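389aa long hypothetical nucleolar protein (Pyrococcus horikoshii, PDB 5ZVE) methylates the C5 position of cytosine 72 in several tRNAs, using S-adenosyl-L-methionine as methyl donor. Local coordinates at residues K28-E34 and G280-W286. Numbering follows the deposited sequence.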
ATOM      1  N   LYS A  28      -4.687  15.269  -3.459  1.00 27.43           N
ATOM      2  CA  LYS A  28      -5.134  14.188  -2.589  1.00 21.26           C
ATOM      3  C   LYS A  28      -4.002  13.224  -2.249  1.00 22.13           C
ATOM      4  O   LYS A  28      -3.970  12.669  -1.150  1.00 20.22           O
ATOM      5  CB  LYS A  28      -6.301  13.437  -3.232  1.00 24.06           C
ATOM      6  CG  LYS A  28      -7.596  14.232  -3.225  1.00 27.09           C
ATOM      7  CD  LYS A  28      -7.735  15.025  -1.930  1.00 22.72           C
ATOM      8  CE  LYS A  28      -9.063  15.760  -1.860  1.00 26.49           C
ATOM      9  NZ  LYS A  28      -9.177  16.562  -0.607  1.00 35.57           N
ATOM     10  N   LEU A  29      -3.069  13.041  -3.185  1.00 20.76           N
ATOM     11  CA  LEU A  29      -1.915  12.171  -2.964  1.00 24.83           C
ATOM     12  C   LEU A  29      -1.075  12.632  -1.775  1.00 24.27           C
ATOM     13  O   LEU A  29      -0.409  11.822  -1.123  1.00 22.75           O
ATOM     14  CB  LEU A  29      -1.030  12.106  -4.214  1.00 24.76           C
ATOM     15  CG  LEU A  29      -1.400  11.115  -5.320  1.00 27.67           C
ATOM     16  CD1 LEU A  29      -0.385  11.185  -6.460  1.00 24.23           C
ATOM     17  CD2 LEU A  29      -1.490   9.704  -4.766  1.00 21.36           C
ATOM     18  N   ARG A  30      -1.116  13.926  -1.484  1.00 21.91           N
ATOM     19  CA  ARG A  30      -0.328  14.464  -0.379  1.00 25.45           C
ATOM     20  C   ARG A  30      -0.918  14.082   0.974  1.00 25.06           C
ATOM     21  O   ARG A  30      -0.244  14.169   1.995  1.00 30.22           O
ATOM     22  CB  ARG A  30      -0.225  15.988  -0.479  1.00 30.97           C
ATOM     23  CG  ARG A  30       0.895  16.591   0.367  1.00 35.87           C
ATOM     24  CD  ARG A  30       2.025  17.041  -0.511  1.00 34.34           C
ATOM     25  NE  ARG A  30       3.261  17.335   0.214  1.00 33.52           N
ATOM     26  CZ  ARG A  30       3.602  18.525   0.697  1.00 28.60           C
ATOM     27  NH1 ARG A  30       2.805  19.573   0.541  1.00 25.71           N
ATOM     28  NH2 ARG A  30       4.761  18.665   1.325  1.00 32.58           N
ATOM     29  N   GLU A  31      -2.168  13.629   0.968  1.00 22.63           N
ATOM     30  CA  GLU A  31      -2.887  13.313   2.199  1.00 23.36           C
ATOM     31  C   GLU A  31      -3.030  11.804   2.401  1.00 22.90           C
ATOM     32  O   GLU A  31      -2.988  11.038   1.436  1.00 20.62           O
ATOM     33  CB  GLU A  31      -4.278  13.957   2.182  1.00 20.39           C
ATOM     34  CG  GLU A  31      -4.312  15.424   1.781  1.00 24.96           C
ATOM     35  CD  GLU A  31      -5.734  15.958   1.689  1.00 27.88           C
ATOM     36  OE1 GLU A  31      -6.683  15.162   1.855  1.00 27.88           O
ATOM     37  OE2 GLU A  31      -5.905  17.171   1.445  1.00 31.97           O
ATOM     38  N   PRO A  32      -3.194  11.371   3.664  1.00 22.66           N
ATOM     39  CA  PRO A  32      -3.475   9.955   3.923  1.00 15.74           C
ATOM     40  C   PRO A  32      -4.827   9.562   3.343  1.00 20.26           C
ATOM     41  O   PRO A  32      -5.655  10.440   3.092  1.00 20.20           O
ATOM     42  CB  PRO A  32      -3.482   9.862   5.456  1.00 18.34           C
ATOM     43  CG  PRO A  32      -2.807  11.119   5.934  1.00 19.53           C
ATOM     44  CD  PRO A  32      -3.109  12.155   4.905  1.00 20.77           C
ATOM     45  N   VAL A  33      -5.047   8.270   3.135  1.00 17.13           N
ATOM     46  CA  VAL A  33      -6.319   7.820   2.588  1.00 22.10           C
ATOM     47  C   VAL A  33      -7.438   8.241   3.531  1.00 25.13           C
ATOM     48  O   VAL A  33      -7.256   8.273   4.754  1.00 20.40           O
ATOM     49  CB  VAL A  33      -6.348   6.293   2.356  1.00 22.14           C
ATOM     50  CG1 VAL A  33      -5.253   5.892   1.363  1.00 20.87           C
ATOM     51  CG2 VAL A  33      -6.203   5.532   3.664  1.00 17.98           C
ATOM     52  N   GLU A  34      -8.574   8.619   2.954  1.00 24.89           N
ATOM     53  CA  GLU A  34      -9.720   9.064   3.738  1.00 20.96           C
ATOM     54  C   GLU A  34     -10.375   7.879   4.437  1.00 20.37           C
ATOM     55  O   GLU A  34     -10.885   8.005   5.553  1.00 22.80           O
ATOM     56  CB  GLU A  34     -10.736   9.790   2.848  1.00 22.28           C
ATOM     57  CG  GLU A  34     -10.236  11.106   2.251  1.00 22.02           C
ATOM     58  CD  GLU A  34      -9.306  10.927   1.051  1.00 23.19           C
ATOM     59  OE1 GLU A  34      -9.003   9.777   0.672  1.00 21.43           O
ATOM     60  OE2 GLU A  34      -8.879  11.951   0.481  1.00 23.33           O
ATOM     61  N   GLY A 280       1.306   6.063  -6.735  1.00 18.94           N
ATOM     62  CA  GLY A 280      -0.035   6.142  -6.183  1.00 20.57           C
ATOM     63  C   GLY A 280      -0.131   6.044  -4.671  1.00 23.41           C
ATOM     64  O   GLY A 280      -1.213   6.199  -4.108  1.00 22.17           O
ATOM     65  N   VAL A 281       0.989   5.791  -4.001  1.00 24.72           N
ATOM     66  CA  VAL A 281       0.942   5.521  -2.572  1.00 23.30           C
ATOM     67  C   VAL A 281       0.704   6.797  -1.773  1.00 24.70           C
ATOM     68  O   VAL A 281       1.117   7.887  -2.165  1.00 22.56           O
ATOM     69  CB  VAL A 281       2.228   4.820  -2.068  1.00 26.53           C
ATOM     70  CG1 VAL A 281       2.509   3.568  -2.882  1.00 23.16           C
ATOM     71  CG2 VAL A 281       3.407   5.761  -2.096  1.00 25.81           C
ATOM     72  N   ARG A 282      -0.001   6.648  -0.660  1.00 22.61           N
ATOM     73  CA  ARG A 282      -0.363   7.777   0.182  1.00 23.79           C
ATOM     74  C   ARG A 282       0.045   7.488   1.625  1.00 22.85           C
ATOM     75  O   ARG A 282       0.055   6.331   2.044  1.00 21.99           O
ATOM     76  CB  ARG A 282      -1.865   8.058   0.074  1.00 21.92           C
ATOM     77  CG  ARG A 282      -2.322   8.359  -1.348  1.00 23.46           C
ATOM     78  CD  ARG A 282      -3.834   8.443  -1.443  1.00 21.51           C
ATOM     79  NE  ARG A 282      -4.344   9.663  -0.831  1.00 21.45           N
ATOM     80  CZ  ARG A 282      -5.632   9.920  -0.635  1.00 22.51           C
ATOM     81  NH1 ARG A 282      -6.552   9.038  -1.003  1.00 20.19           N
ATOM     82  NH2 ARG A 282      -6.000  11.059  -0.070  1.00 19.66           N
ATOM     83  N   PRO A 283       0.420   8.534   2.381  1.00 24.95           N
ATOM     84  CA  PRO A 283       0.528   9.919   1.922  1.00 22.79           C
ATOM     85  C   PRO A 283       1.830  10.159   1.169  1.00 23.62           C
ATOM     86  O   PRO A 283       2.812   9.455   1.398  1.00 22.84           O
ATOM     87  CB  PRO A 283       0.498  10.716   3.223  1.00 22.21           C
ATOM     88  CG  PRO A 283       1.147   9.811   4.205  1.00 21.13           C
ATOM     89  CD  PRO A 283       0.787   8.403   3.802  1.00 23.24           C
ATOM     90  N   LYS A 284       1.820  11.133   0.269  1.00 19.37           N
ATOM     91  CA  LYS A 284       2.999  11.470  -0.509  1.00 27.29           C
ATOM     92  C   LYS A 284       3.510  12.846  -0.088  1.00 27.89           C
ATOM     93  O   LYS A 284       3.123  13.864  -0.663  1.00 28.50           O
ATOM     94  CB  LYS A 284       2.680  11.438  -2.005  1.00 26.07           C
ATOM     95  CG  LYS A 284       3.887  11.570  -2.910  1.00 29.36           C
ATOM     96  CD  LYS A 284       4.815  10.373  -2.798  1.00 23.98           C
ATOM     97  CE  LYS A 284       4.176   9.134  -3.400  1.00 29.95           C
ATOM     98  NZ  LYS A 284       5.155   8.019  -3.540  1.00 27.72           N
ATOM     99  N   LEU A 285       4.356  12.869   0.940  1.00 24.15           N
ATOM    100  CA  LEU A 285       4.929  14.114   1.444  1.00 25.93           C
ATOM    101  C   LEU A 285       5.824  14.755   0.382  1.00 28.41           C
ATOM    102  O   LEU A 285       5.670  15.933   0.064  1.00 29.47           O
ATOM    103  CB  LEU A 285       5.712  13.869   2.737  1.00 23.55           C
ATOM    104  CG  LEU A 285       4.916  13.819   4.051  1.00 20.31           C
ATOM    105  CD1 LEU A 285       3.942  12.651   4.088  1.00 27.61           C
ATOM    106  CD2 LEU A 285       5.848  13.773   5.252  1.00 22.98           C
ATOM    107  N   TRP A 286       6.764  13.980  -0.154  1.00 22.49           N
ATOM    108  CA  TRP A 286       7.613  14.439  -1.249  1.00 23.72           C
ATOM    109  C   TRP A 286       7.854  13.301  -2.223  1.00 26.76           C
ATOM    110  O   TRP A 286       8.387  12.259  -1.845  1.00 30.52           O
ATOM    111  CB  TRP A 286       8.954  14.976  -0.736  1.00 25.62           C
ATOM    112  CG  TRP A 286       8.812  16.031   0.317  1.00 24.15           C
ATOM    113  CD1 TRP A 286       8.907  15.856   1.662  1.00 20.28           C
ATOM    114  CD2 TRP A 286       8.536  17.420   0.108  1.00 21.93           C
ATOM    115  NE1 TRP A 286       8.715  17.051   2.308  1.00 23.68           N
ATOM    116  CE2 TRP A 286       8.481  18.027   1.378  1.00 24.47           C
ATOM    117  CE3 TRP A 286       8.332  18.208  -1.026  1.00 26.49           C
ATOM    118  CZ2 TRP A 286       8.231  19.390   1.545  1.00 23.51           C
ATOM    119  CZ3 TRP A 286       8.081  19.559  -0.859  1.00 29.53           C
ATOM    120  CH2 TRP A 286       8.034  20.138   0.417  1.00 25.00           C
TER
HETATM  121  O   HOH W   1      -2.718   6.849   3.567  1.00 23.96           O
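Two arginines fasten the end of helix 19-29 in the ferredoxin-like domain to the loop between strand 267-273 and helix 291-310 of the methyltransferase domain. R282, its chi3 turned to p, curls into the turn of 28-34. R282 NE donates to E31 O (3.0 Å), R282 NH2 bonds weakly to K28 O (2.8 Å), and R282 NH1 meets E34 OE1 in a salt bridge (3.1 Å). E34, bent at chi2 (p), also offers OE2 to R282 NH2 (3.1 Å). The planar, multiply donating guanidinium suits arginine to serve carbonyls and carboxylate together; L29 CD2 packs on R282 CG (3.8 Å). The cis peptide before P283 bends the loop beside this arginine, and K284 N donates a hydrogen bond to L29 O (2.7 Å). R30, chi1 t and chi2 off-rotamer at 107°, holds L285 O through R30 NE (2.8 Å) while its guanidinium lies over W286's six-membered ring, a cation-pi contact; D129 binds the indole nitrogen. V281 approaches C323, the predicted nucleophile. The chemistry implies a polar, directional domain junction.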